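Local coordinates for protein methyltransferase (Streptomyces avermitilis, PDB 3GIW) that is of unknown function but binds S-adenosyl-L-homocysteine and, as a Rossmann-fold member of a methyltransferase family, probably transfers methyl groups from S-adenosyl-L-methionine, at residues Pro115-Leu120 with Thr133-Ala138; Thr202-Pro207 with Ala268-Val273; Gln248-His253 with Asp260-Glu265. All blocks are in the same frame, centred on the assembly; numbering follows the deposited sequence. Where two conformers were deposited one is given.

Interaction 1 (Pro115-Leu120 with Thr133-Ala138)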
ATOM      1  N   PRO A 115      12.854  -4.504   8.650  1.00 14.61           N
ATOM      2  CA  PRO A 115      13.089  -4.391  10.094  1.00 14.31           C
ATOM      3  C   PRO A 115      12.936  -2.973  10.706  1.00 14.16           C
ATOM      4  O   PRO A 115      12.662  -2.873  11.903  1.00 14.23           O
ATOM      5  CB  PRO A 115      14.524  -4.893  10.253  1.00 15.14           C
ATOM      6  CG  PRO A 115      14.721  -5.783   9.085  1.00 16.88           C
ATOM      7  CD  PRO A 115      13.968  -5.203   7.980  1.00 15.74           C
ATOM      8  N   ILE A 116      13.119  -1.893   9.937  1.00 14.18           N
ATOM      9  CA  ILE A 116      12.947  -0.541  10.508  1.00 13.69           C
ATOM     10  C   ILE A 116      11.491  -0.297  10.967  1.00 13.11           C
ATOM     11  O   ILE A 116      11.214   0.441  11.930  1.00 12.67           O
ATOM     12  CB  ILE A 116      13.379   0.551   9.507  1.00 13.48           C
ATOM     13  CG1 ILE A 116      13.684   1.862  10.246  1.00 13.46           C
ATOM     14  CG2 ILE A 116      12.316   0.788   8.389  1.00 14.03           C
ATOM     15  CD1 ILE A 116      14.280   2.962   9.347  1.00 14.38           C
ATOM     16  N   VAL A 117      10.518  -0.933  10.297  1.00 12.50           N
ATOM     17  CA  VAL A 117       9.112  -0.705  10.675  1.00 12.51           C
ATOM     18  C   VAL A 117       8.858  -1.200  12.115  1.00 12.09           C
ATOM     19  O   VAL A 117       8.204  -0.529  12.926  1.00 12.60           O
ATOM     20  CB  VAL A 117       8.103  -1.277   9.623  1.00 13.12           C
ATOM     21  CG1 VAL A 117       6.647  -0.959  10.041  1.00 13.52           C
ATOM     22  CG2 VAL A 117       8.418  -0.673   8.250  1.00 13.91           C
ATOM     23  N   LEU A 118       9.380  -2.374  12.445  1.00 13.31           N
ATOM     24  CA  LEU A 118       9.271  -2.882  13.813  1.00 13.61           C
ATOM     25  C   LEU A 118       9.802  -1.834  14.823  1.00 13.20           C
ATOM     26  O   LEU A 118       9.166  -1.593  15.827  1.00 12.47           O
ATOM     27  CB  LEU A 118      10.024  -4.208  13.966  1.00 14.39           C
ATOM     28  CG  LEU A 118       9.915  -4.839  15.370  1.00 15.28           C
ATOM     29  CD1 LEU A 118       8.464  -5.141  15.784  1.00 16.56           C
ATOM     30  CD2 LEU A 118      10.803  -6.087  15.449  1.00 15.03           C
ATOM     31  N   THR A 119      10.935  -1.202  14.517  1.00 12.78           N
ATOM     32  CA  THR A 119      11.480  -0.193  15.450  1.00 11.85           C
ATOM     33  C   THR A 119      10.578   1.016  15.654  1.00 12.25           C
ATOM     34  O   THR A 119      10.707   1.717  16.673  1.00 12.21           O
ATOM     35  CB  THR A 119      12.883   0.315  15.038  1.00 13.61           C
ATOM     36  OG1 THR A 119      12.806   1.228  13.936  1.00 13.83           O
ATOM     37  CG2 THR A 119      13.818  -0.873  14.715  1.00 14.48           C
ATOM     38  N   LEU A 120       9.697   1.265  14.685  1.00 12.01           N
ATOM     39  CA  LEU A 120       8.775   2.397  14.666  1.00 12.10           C
ATOM     40  C   LEU A 120       7.342   1.972  14.999  1.00 12.86           C
ATOM     41  O   LEU A 120       6.403   2.736  14.802  1.00 14.40           O
ATOM     42  CB  LEU A 120       8.833   3.083  13.296  1.00 12.40           C
ATOM     43  CG  LEU A 120      10.190   3.696  12.973  1.00 13.46           C
ATOM     44  CD1 LEU A 120      10.337   3.982  11.482  1.00 13.78           C
ATOM     45  CD2 LEU A 120      10.351   4.968  13.758  1.00 14.91           C
ATOM     46  N   THR A 133      -5.256  -2.560  17.546  1.00 15.14           N
ATOM     47  CA  THR A 133      -4.272  -2.659  16.457  1.00 14.41           C
ATOM     48  C   THR A 133      -3.145  -3.610  16.848  1.00 14.85           C
ATOM     49  O   THR A 133      -2.844  -3.814  18.044  1.00 15.74           O
ATOM     50  CB  THR A 133      -3.678  -1.290  16.069  1.00 16.48           C
ATOM     51  OG1 THR A 133      -2.847  -0.820  17.137  1.00 16.48           O
ATOM     52  CG2 THR A 133      -4.764  -0.286  15.764  1.00 16.52           C
ATOM     53  N   ALA A 134      -2.477  -4.124  15.837  1.00 13.49           N
ATOM     54  CA  ALA A 134      -1.337  -5.003  16.030  1.00 12.43           C
ATOM     55  C   ALA A 134      -0.363  -4.840  14.848  1.00 13.25           C
ATOM     56  O   ALA A 134      -0.750  -4.336  13.788  1.00 12.68           O
ATOM     57  CB  ALA A 134      -1.817  -6.459  16.136  1.00 15.16           C
ATOM     58  N   TYR A 135       0.871  -5.268  15.064  1.00 13.26           N
ATOM     59  CA  TYR A 135       1.910  -5.250  14.049  1.00 12.96           C
ATOM     60  C   TYR A 135       2.556  -6.608  13.974  1.00 13.66           C
ATOM     61  O   TYR A 135       2.910  -7.200  15.023  1.00 15.61           O
ATOM     62  CB  TYR A 135       2.997  -4.181  14.320  1.00 12.94           C
ATOM     63  CG  TYR A 135       4.094  -4.236  13.277  1.00 13.11           C
ATOM     64  CD1 TYR A 135       3.853  -3.803  11.978  1.00 12.46           C
ATOM     65  CD2 TYR A 135       5.351  -4.814  13.551  1.00 12.73           C
ATOM     66  CE1 TYR A 135       4.806  -3.916  10.989  1.00 12.20           C
ATOM     67  CE2 TYR A 135       6.327  -4.943  12.533  1.00 12.86           C
ATOM     68  CZ  TYR A 135       6.055  -4.477  11.256  1.00 12.09           C
ATOM     69  OH  TYR A 135       6.942  -4.557  10.215  1.00 13.24           O
ATOM     70  N   VAL A 136       2.701  -7.110  12.752  1.00 14.09           N
ATOM     71  CA  VAL A 136       3.317  -8.407  12.468  1.00 16.35           C
ATOM     72  C   VAL A 136       4.455  -8.167  11.467  1.00 15.76           C
ATOM     73  O   VAL A 136       4.247  -7.574  10.426  1.00 14.53           O
ATOM     74  CB  VAL A 136       2.223  -9.393  11.844  1.00 18.25           C
ATOM     75  CG1 VAL A 136       2.858 -10.700  11.345  1.00 20.60           C
ATOM     76  CG2 VAL A 136       1.067  -9.651  12.822  1.00 19.34           C
ATOM     77  N   GLU A 137       5.669  -8.594  11.787  1.00 16.23           N
ATOM     78  CA  GLU A 137       6.755  -8.626  10.823  1.00 16.04           C
ATOM     79  C   GLU A 137       6.683  -9.940  10.055  1.00 15.66           C
ATOM     80  O   GLU A 137       6.900 -11.001  10.625  1.00 16.21           O
ATOM     81  CB  GLU A 137       8.116  -8.492  11.519  1.00 17.57           C
ATOM     82  CG  GLU A 137       9.266  -8.296  10.579  1.00 18.21           C
ATOM     83  CD  GLU A 137      10.575  -8.145  11.328  1.00 20.14           C
ATOM     84  OE1 GLU A 137      11.124  -9.173  11.800  1.00 23.44           O
ATOM     85  OE2 GLU A 137      11.034  -7.000  11.481  1.00 18.55           O
ATOM     86  N   ALA A 138       6.389  -9.853   8.755  1.00 15.78           N
ATOM     87  CA  ALA A 138       6.173 -11.047   7.913  1.00 16.67           C
ATOM     88  C   ALA A 138       6.290 -10.683   6.454  1.00 17.93           C
ATOM     89  O   ALA A 138       6.158  -9.510   6.072  1.00 17.97           O
ATOM     90  CB  ALA A 138       4.818 -11.686   8.215  1.00 18.56           C
TER
HETATM   91  O   HOH W   1       9.559  -4.955  10.756  1.00 16.28           O

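Interaction 2 (Thr202-Pro207 with Ala268-Val273)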
ATOM      1  N   THR A 202       2.654   1.320 -12.699  1.00 11.91           N
ATOM      2  CA  THR A 202       2.547   1.210 -14.156  1.00 12.06           C
ATOM      3  C   THR A 202       3.535   2.173 -14.843  1.00 12.74           C
ATOM      4  O   THR A 202       3.807   3.239 -14.311  1.00 11.91           O
ATOM      5  CB  THR A 202       1.122   1.507 -14.654  1.00 14.34           C
ATOM      6  OG1 THR A 202       1.084   1.436 -16.089  1.00 14.29           O
ATOM      7  CG2 THR A 202       0.637   2.886 -14.191  1.00 14.11           C
ATOM      8  N   ALA A 203       4.075   1.766 -15.988  1.00 12.37           N
ATOM      9  CA  ALA A 203       4.871   2.647 -16.864  1.00 13.60           C
ATOM     10  C   ALA A 203       4.110   3.250 -18.032  1.00 13.73           C
ATOM     11  O   ALA A 203       4.707   3.956 -18.852  1.00 14.03           O
ATOM     12  CB  ALA A 203       6.103   1.921 -17.400  1.00 14.23           C
ATOM     13  N   GLU A 204       2.815   2.984 -18.139  0.50 12.53           N
ATOM     14  CA  GLU A 204       2.100   3.339 -19.362  0.50 13.14           C
ATOM     15  C   GLU A 204       2.077   4.839 -19.651  0.50 12.19           C
ATOM     16  O   GLU A 204       2.077   5.237 -20.816  0.50 12.50           O
ATOM     17  CB  GLU A 204       0.677   2.780 -19.338  0.50 14.73           C
ATOM     18  CG  GLU A 204       0.597   1.253 -19.259  0.50 15.73           C
ATOM     19  CD  GLU A 204      -0.754   0.735 -19.684  0.50 16.40           C
ATOM     20  OE1 GLU A 204      -1.000   0.530 -20.903  0.50 15.74           O
ATOM     21  OE2 GLU A 204      -1.577   0.526 -18.778  0.50 18.57           O
ATOM     22  N   PHE A 205       2.044   5.663 -18.604  1.00 12.39           N
ATOM     23  CA  PHE A 205       1.841   7.120 -18.742  1.00 11.65           C
ATOM     24  C   PHE A 205       3.127   7.925 -18.890  1.00 12.96           C
ATOM     25  O   PHE A 205       3.073   9.069 -19.295  1.00 13.52           O
ATOM     26  CB  PHE A 205       1.003   7.616 -17.559  1.00 13.11           C
ATOM     27  CG  PHE A 205      -0.339   6.947 -17.487  1.00 13.77           C
ATOM     28  CD1 PHE A 205      -1.379   7.377 -18.285  1.00 14.43           C
ATOM     29  CD2 PHE A 205      -0.555   5.834 -16.684  1.00 15.68           C
ATOM     30  CE1 PHE A 205      -2.623   6.734 -18.228  1.00 15.71           C
ATOM     31  CE2 PHE A 205      -1.767   5.206 -16.658  1.00 15.57           C
ATOM     32  CZ  PHE A 205      -2.805   5.669 -17.409  1.00 15.75           C
ATOM     33  N   ALA A 206       4.264   7.329 -18.600  1.00 13.18           N
ATOM     34  CA  ALA A 206       5.571   7.990 -18.798  1.00 11.72           C
ATOM     35  C   ALA A 206       6.659   6.947 -19.014  1.00 12.71           C
ATOM     36  O   ALA A 206       7.497   6.736 -18.148  1.00 12.27           O
ATOM     37  CB  ALA A 206       5.896   8.943 -17.634  1.00 14.20           C
ATOM     38  N   PRO A 207       6.598   6.240 -20.152  1.00 12.46           N
ATOM     39  CA  PRO A 207       7.441   5.059 -20.308  1.00 12.99           C
ATOM     40  C   PRO A 207       8.918   5.291 -20.095  1.00 12.51           C
ATOM     41  O   PRO A 207       9.570   4.504 -19.407  1.00 12.49           O
ATOM     42  CB  PRO A 207       7.126   4.583 -21.739  1.00 12.80           C
ATOM     43  CG  PRO A 207       5.767   5.093 -22.032  1.00 14.58           C
ATOM     44  CD  PRO A 207       5.644   6.380 -21.270  1.00 13.78           C
ATOM     45  N   ALA A 268       2.151   7.319 -11.649  1.00 11.40           N
ATOM     46  CA  ALA A 268       2.488   5.983 -12.161  1.00 10.61           C
ATOM     47  C   ALA A 268       1.865   4.884 -11.294  1.00 11.25           C
ATOM     48  O   ALA A 268       2.442   3.787 -11.185  1.00 12.76           O
ATOM     49  CB  ALA A 268       4.039   5.790 -12.291  1.00 11.25           C
HETATM   50  N   MSE A 269       0.724   5.165 -10.648  1.00 12.00           N
HETATM   51  CA  MSE A 269      -0.038   4.173  -9.890  1.00 11.78           C
HETATM   52  C   MSE A 269      -1.450   4.124 -10.386  1.00 11.07           C
HETATM   53  O   MSE A 269      -2.100   5.162 -10.475  1.00 12.07           O
HETATM   54  CB  MSE A 269      -0.204   4.502  -8.399  1.00 15.99           C
HETATM   55  CG  MSE A 269       0.920   4.393  -7.545  1.00 17.07           C
HETATM   56 SE   MSE A 269       1.701   2.647  -7.341  0.75 16.41          SE
HETATM   57  CE  MSE A 269       2.789   3.276  -5.913  1.00 20.76           C
ATOM     58  N   TYR A 270      -1.939   2.924 -10.652  1.00 11.05           N
ATOM     59  CA  TYR A 270      -3.372   2.645 -10.686  1.00 11.22           C
ATOM     60  C   TYR A 270      -3.869   2.412  -9.270  1.00 11.88           C
ATOM     61  O   TYR A 270      -3.149   1.842  -8.441  1.00 13.76           O
ATOM     62  CB  TYR A 270      -3.674   1.396 -11.508  1.00 13.39           C
ATOM     63  CG  TYR A 270      -3.481   1.547 -12.989  1.00 13.80           C
ATOM     64  CD1 TYR A 270      -4.235   2.440 -13.733  1.00 15.15           C
ATOM     65  CD2 TYR A 270      -2.567   0.750 -13.670  1.00 14.85           C
ATOM     66  CE1 TYR A 270      -4.080   2.549 -15.095  1.00 15.15           C
ATOM     67  CE2 TYR A 270      -2.399   0.867 -15.058  1.00 14.98           C
ATOM     68  CZ  TYR A 270      -3.152   1.777 -15.755  1.00 14.28           C
ATOM     69  OH  TYR A 270      -3.044   1.941 -17.136  1.00 16.62           O
ATOM     70  N   GLY A 271      -5.095   2.808  -8.995  1.00 11.85           N
ATOM     71  CA  GLY A 271      -5.784   2.469  -7.753  1.00 12.08           C
ATOM     72  C   GLY A 271      -7.146   1.874  -8.011  1.00 11.57           C
ATOM     73  O   GLY A 271      -7.784   2.164  -9.013  1.00 11.90           O
ATOM     74  N   ALA A 272      -7.548   0.969  -7.105  1.00 11.43           N
ATOM     75  CA  ALA A 272      -8.833   0.313  -7.208  1.00 11.67           C
ATOM     76  C   ALA A 272      -9.256  -0.297  -5.888  1.00 11.52           C
ATOM     77  O   ALA A 272      -8.411  -0.681  -5.063  1.00 11.60           O
ATOM     78  CB  ALA A 272      -8.782  -0.807  -8.295  1.00 14.34           C
ATOM     79  N   VAL A 273     -10.579  -0.374  -5.708  1.00 12.60           N
ATOM     80  CA  VAL A 273     -11.197  -0.981  -4.530  1.00 11.81           C
ATOM     81  C   VAL A 273     -12.333  -1.855  -5.052  1.00 11.94           C
ATOM     82  O   VAL A 273     -13.090  -1.432  -5.951  1.00 13.78           O
ATOM     83  CB  VAL A 273     -11.773   0.100  -3.610  1.00 12.06           C
ATOM     84  CG1 VAL A 273     -12.510  -0.519  -2.386  1.00 14.17           C
ATOM     85  CG2 VAL A 273     -10.664   1.051  -3.154  1.00 12.23           C
TER

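Interaction 3 (Gln248-His253 with Asp260-Glu265)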
ATOM      1  N   GLN A 248      -5.991   5.839 -12.709  1.00  9.92           N
ATOM      2  CA  GLN A 248      -4.872   6.500 -12.059  1.00 10.33           C
ATOM      3  C   GLN A 248      -5.293   7.070 -10.697  1.00 10.61           C
ATOM      4  O   GLN A 248      -6.375   7.588 -10.562  1.00 10.69           O
ATOM      5  CB  GLN A 248      -4.268   7.594 -12.939  1.00  9.98           C
ATOM      6  CG  GLN A 248      -3.492   7.069 -14.145  1.00 11.33           C
ATOM      7  CD  GLN A 248      -2.843   8.255 -14.863  1.00 11.33           C
ATOM      8  OE1 GLN A 248      -3.523   9.054 -15.516  1.00 12.81           O
ATOM      9  NE2 GLN A 248      -1.520   8.409 -14.676  1.00 12.26           N
ATOM     10  N   VAL A 249      -4.430   6.961  -9.691  1.00 11.19           N
ATOM     11  CA  VAL A 249      -4.840   7.263  -8.320  1.00 11.67           C
ATOM     12  C   VAL A 249      -5.399   8.655  -8.135  1.00 11.42           C
ATOM     13  O   VAL A 249      -6.334   8.832  -7.321  1.00 12.90           O
ATOM     14  CB  VAL A 249      -3.748   7.014  -7.251  1.00 11.72           C
ATOM     15  CG1 VAL A 249      -3.528   5.543  -7.069  1.00 12.34           C
ATOM     16  CG2 VAL A 249      -2.425   7.737  -7.529  1.00 12.00           C
ATOM     17  N   HIS A 250      -4.914   9.662  -8.864  1.00 10.91           N
ATOM     18  CA  HIS A 250      -5.408  11.029  -8.686  1.00 11.60           C
ATOM     19  C   HIS A 250      -6.794  11.239  -9.299  1.00 12.23           C
ATOM     20  O   HIS A 250      -7.404  12.290  -9.102  1.00 13.87           O
ATOM     21  CB  HIS A 250      -4.403  12.034  -9.230  1.00 13.13           C
ATOM     22  CG  HIS A 250      -4.246  11.977 -10.709  1.00 12.88           C
ATOM     23  ND1 HIS A 250      -3.922  10.812 -11.382  1.00 13.07           N
ATOM     24  CD2 HIS A 250      -4.325  12.946 -11.654  1.00 13.02           C
ATOM     25  CE1 HIS A 250      -3.829  11.069 -12.675  1.00 13.44           C
ATOM     26  NE2 HIS A 250      -4.059  12.359 -12.866  1.00 14.12           N
ATOM     27  N   LYS A 251      -7.267  10.255 -10.038  1.00 11.53           N
ATOM     28  CA  LYS A 251      -8.602  10.257 -10.636  1.00 11.79           C
ATOM     29  C   LYS A 251      -9.638   9.406  -9.870  1.00 12.41           C
ATOM     30  O   LYS A 251     -10.787   9.297 -10.302  1.00 13.53           O
ATOM     31  CB  LYS A 251      -8.494   9.760 -12.099  1.00 12.10           C
ATOM     32  CG  LYS A 251      -7.638  10.659 -12.952  1.00 13.02           C
ATOM     33  CD  LYS A 251      -7.617  10.246 -14.415  1.00 13.72           C
ATOM     34  CE  LYS A 251      -6.660  11.132 -15.167  1.00 14.82           C
ATOM     35  NZ  LYS A 251      -6.755  10.948 -16.654  1.00 16.06           N
ATOM     36  N   TRP A 252      -9.218   8.784  -8.767  1.00 12.03           N
ATOM     37  CA  TRP A 252     -10.101   7.951  -7.943  1.00 11.86           C
ATOM     38  C   TRP A 252     -10.718   8.798  -6.822  1.00 11.82           C
ATOM     39  O   TRP A 252     -10.028   9.174  -5.881  1.00 11.82           O
ATOM     40  CB  TRP A 252      -9.343   6.740  -7.369  1.00 11.34           C
ATOM     41  CG  TRP A 252     -10.199   5.652  -6.793  1.00 11.87           C
ATOM     42  CD1 TRP A 252     -10.629   4.546  -7.449  1.00 12.61           C
ATOM     43  CD2 TRP A 252     -10.783   5.601  -5.474  1.00 13.41           C
ATOM     44  NE1 TRP A 252     -11.426   3.785  -6.624  1.00 12.15           N
ATOM     45  CE2 TRP A 252     -11.557   4.425  -5.417  1.00 13.28           C
ATOM     46  CE3 TRP A 252     -10.704   6.415  -4.341  1.00 12.64           C
ATOM     47  CZ2 TRP A 252     -12.278   4.049  -4.258  1.00 14.27           C
ATOM     48  CZ3 TRP A 252     -11.434   6.052  -3.193  1.00 13.88           C
ATOM     49  CH2 TRP A 252     -12.190   4.874  -3.166  1.00 12.98           C
ATOM     50  N   HIS A 253     -12.015   9.084  -6.928  1.00 12.82           N
ATOM     51  CA  HIS A 253     -12.764   9.894  -5.940  1.00 14.50           C
ATOM     52  C   HIS A 253     -11.963  11.146  -5.510  1.00 13.75           C
ATOM     53  O   HIS A 253     -11.696  11.355  -4.309  1.00 14.33           O
ATOM     54  CB  HIS A 253     -13.161   9.047  -4.723  1.00 16.03           C
ATOM     55  CG  HIS A 253     -14.093   7.910  -5.028  1.00 17.46           C
ATOM     56  ND1 HIS A 253     -15.182   7.616  -4.233  1.00 23.37           N
ATOM     57  CD2 HIS A 253     -14.082   6.975  -6.000  1.00 19.34           C
ATOM     58  CE1 HIS A 253     -15.821   6.570  -4.731  1.00 23.26           C
ATOM     59  NE2 HIS A 253     -15.188   6.174  -5.817  1.00 20.98           N
ATOM     60  N   ASP A 260      -4.804  19.073  -8.660  1.00 34.31           N
ATOM     61  CA  ASP A 260      -4.312  20.428  -8.934  1.00 34.26           C
ATOM     62  C   ASP A 260      -2.857  20.437  -9.427  1.00 34.01           C
ATOM     63  O   ASP A 260      -1.946  20.073  -8.677  1.00 35.52           O
ATOM     64  N   GLY A 261      -2.658  20.840 -10.684  1.00 32.10           N
ATOM     65  CA  GLY A 261      -1.328  20.862 -11.313  1.00 30.94           C
ATOM     66  C   GLY A 261      -0.690  19.509 -11.640  1.00 29.17           C
ATOM     67  O   GLY A 261       0.513  19.433 -11.930  1.00 30.48           O
ATOM     68  N   ILE A 262      -1.483  18.440 -11.613  1.00 24.79           N
ATOM     69  CA  ILE A 262      -0.972  17.096 -11.869  1.00 20.33           C
ATOM     70  C   ILE A 262      -1.353  16.624 -13.274  1.00 18.72           C
ATOM     71  O   ILE A 262      -2.528  16.535 -13.629  1.00 19.94           O
ATOM     72  CB  ILE A 262      -1.516  16.099 -10.829  1.00 19.84           C
ATOM     73  CG1 ILE A 262      -1.130  16.547  -9.412  1.00 19.52           C
ATOM     74  CG2 ILE A 262      -0.989  14.683 -11.123  1.00 18.34           C
ATOM     75  CD1 ILE A 262      -1.710  15.643  -8.304  1.00 21.60           C
ATOM     76  N   ARG A 263      -0.340  16.316 -14.084  1.00 15.21           N
ATOM     77  CA  ARG A 263      -0.509  15.773 -15.415  1.00 13.05           C
ATOM     78  C   ARG A 263      -0.614  14.240 -15.325  1.00 11.90           C
ATOM     79  O   ARG A 263      -0.089  13.661 -14.376  1.00 13.26           O
ATOM     80  CB  ARG A 263       0.708  16.166 -16.265  1.00 13.34           C
ATOM     81  CG  ARG A 263       0.964  17.654 -16.298  1.00 13.96           C
ATOM     82  CD  ARG A 263       2.266  17.967 -17.020  1.00 13.13           C
ATOM     83  NE  ARG A 263       3.403  17.376 -16.343  1.00 13.77           N
ATOM     84  CZ  ARG A 263       4.631  17.388 -16.824  1.00 13.81           C
ATOM     85  NH1 ARG A 263       4.913  17.994 -17.961  1.00 14.45           N
ATOM     86  NH2 ARG A 263       5.602  16.835 -16.119  1.00 13.35           N
ATOM     87  N   ASP A 264      -1.209  13.577 -16.315  1.00 13.92           N
ATOM     88  CA  ASP A 264      -1.278  12.117 -16.267  1.00 12.55           C
ATOM     89  C   ASP A 264       0.111  11.494 -16.197  1.00 11.81           C
ATOM     90  O   ASP A 264       0.284  10.493 -15.521  1.00 11.57           O
ATOM     91  CB  ASP A 264      -2.093  11.534 -17.423  1.00 14.96           C
ATOM     92  CG  ASP A 264      -3.576  11.894 -17.374  1.00 17.12           C
ATOM     93  OD1 ASP A 264      -4.065  12.544 -16.428  1.00 18.91           O
ATOM     94  OD2 ASP A 264      -4.212  11.438 -18.339  1.00 20.65           O
ATOM     95  N   GLU A 265       1.103  12.094 -16.869  1.00 11.96           N
ATOM     96  CA  GLU A 265       2.433  11.541 -16.896  1.00 11.98           C
ATOM     97  C   GLU A 265       3.127  11.614 -15.532  1.00 10.96           C
ATOM     98  O   GLU A 265       4.121  10.944 -15.324  1.00 11.47           O
ATOM     99  CB  GLU A 265       3.326  12.221 -17.923  1.00 11.38           C
ATOM    100  CG  GLU A 265       3.572  13.720 -17.724  1.00 12.08           C
ATOM    101  CD  GLU A 265       4.710  14.177 -18.602  1.00 13.75           C
ATOM    102  OE1 GLU A 265       5.890  13.907 -18.200  1.00 15.08           O
ATOM    103  OE2 GLU A 265       4.451  14.736 -19.705  1.00 16.22           O
TER

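Interaction 1 (Pro115-Leu120 with Thr133-Ala138)
Y135 reaches from strand 133-137 to the short, weakly bonded helix 115-119, its ring lying against V117 and L118. The two elements run roughly antiparallel, at 153°, with their axes 9.0 Å apart at closest approach. CG of Y135 is anti to the backbone N (chi1 177°); the side chain crosses those of V117 and L118 at about a right angle. V117 CG1 meets the CE1 side of the ring (Y135 CE1, 3.6 Å) and L118 CD1 the CD2 side (Y135 CD2, 3.8 Å), both contacts apolar. The phenol oxygen also reaches the helix: Y135 OH lies 3.5 Å from V117 CB and donates to a water at 2.7 Å. The backbone N of L118 donates to the same water, which in turn donates to E137 OE2 at 2.6 Å; no direct hydrogen bond joins the segments, and this water ties three groups together instead. E137, two residues on, brings OE2 to within 3.6 Å of P115 CA, and R16 holds that carboxylate by a salt bridge. Strand 132-137 is the outermost strand on this side of the sheet, bonded to the parallel strand 107-112; the helix belongs to the beta-alpha-beta crossover between them, and V117 and Y135 both touch D112, an S-adenosyl-L-homocysteine-binding residue on strand 107-112.

Interaction 2 (Thr202-Pro207 with Ala268-Val273)
An ST turn at T202, just where strand 195-201 gives way to the loop before helix 207-219, meets A268, just before strand 269-273, and Y270 within it. The backbone N of T202 donates to A268 O at 2.9 Å. OG1 of T202, anti to its own backbone N (chi1 178°), accepts from E204 N at 3.1 Å to close the turn and is also bonded to R227 O. The methyl packs on the tyrosine: T202 CG2 lies over one face of the Y270 ring in a CH-pi contact, 4.2 Å from the ring centroid, and T202 CB rests 3.6 Å from CE2 of Y270. At the far end of the tyrosine, F205 approaches obliquely, the ring planes 71° apart, with F205 CE2 3.8 Å from Y270 CZ. Y270 OH donates to E204 OE2 at 2.6 Å, coming from above the carboxylate plane, while the acceptor lies at the edge of the tyrosine ring; E204 was modelled in two conformers, however, so this bond is less certain than the others. The same oxygen accepts from H229 N. Y270 also meets the H229 ring edge-to-face and touches I246 of strand 240-248. Its strand, 269-275, runs antiparallel to both flanking strands, 195-201 and 240-248, while the side chain of M269 touches H58 and N62 of helix 55-75.

Interaction 3 (Gln248-His253 with Asp260-Glu265)
The 3-10 turn 249-251, directly after strand 240-248, faces the loop 260-263 and the 3-10 start at 264-265 with the backbones well separated, the CA atoms of Q248 and D264 being 7.9 Å apart and those of H250 and I262 8.2 Å, so that side chains have to bridge the gap. The chain of Q248 is extended beyond CG and carries its amide to the backbone of D264: NE2 donates to D264 O at 2.9 Å with an N-H...O angle of 163°, and the acceptor lies in the amide plane. A weak second bond from NE2 to I267 O helps fix the rotation of the amide. Its other end, Q248 OE1, stands 3.4 Å from CG of D264, with amide and carboxylate turned almost perpendicular. The exposed K251 meets the carboxylate, NZ sitting 3.1 Å from both OD1 and OD2 of D264 in a forked salt bridge whose two hydrogen bonds are each weak. K251 also passes over the imidazole of H250, placing its CG 3.8 Å above the centre of one face. The H250 ring turns its edge to D264, with H250 NE2 3.6 Å from D264 OD1 near the ring plane, a contact but not a hydrogen bond. The side chains of H250 and I262 slide past each other in opposite directions, CD2 of H250 meeting CG2 of I262 at 3.8 Å. The contact is therefore apolar at I262 and charged at K251, with H250 touching both ends. Both segments belong to the connection between strands 240-248 and 269-275: I267 lies against V249, H250 and I262, W65 and V57 of helix 55-75 meet V249 and I262 respectively, and F205, from the loop before helix 207-219, touches Q248.

How the interactions relate
Interactions 2 and 3 form one continuous region, their centres 10 Å apart: M269 O and V249 N are 3.0 Å apart in a probable hydrogen bond, and F205 CG packs 3.4 Å from Q248 NE2. In sequence, interaction 3 is nested within the loop that interaction 2 closes. Interaction 1 lies across the chain's centre, about 28 Å from interaction 2 between centres, toward the other edge of the same sheet. Interactions 1 and 2 nonetheless both lie near residues that bind S-adenosyl-L-homocysteine: the side chains of Y135 and D112 are about 3 Å apart, those of M269 and N62 about 4 Å. H250 of interaction 3 stands farther back, about 9 Å from N62 between side chains.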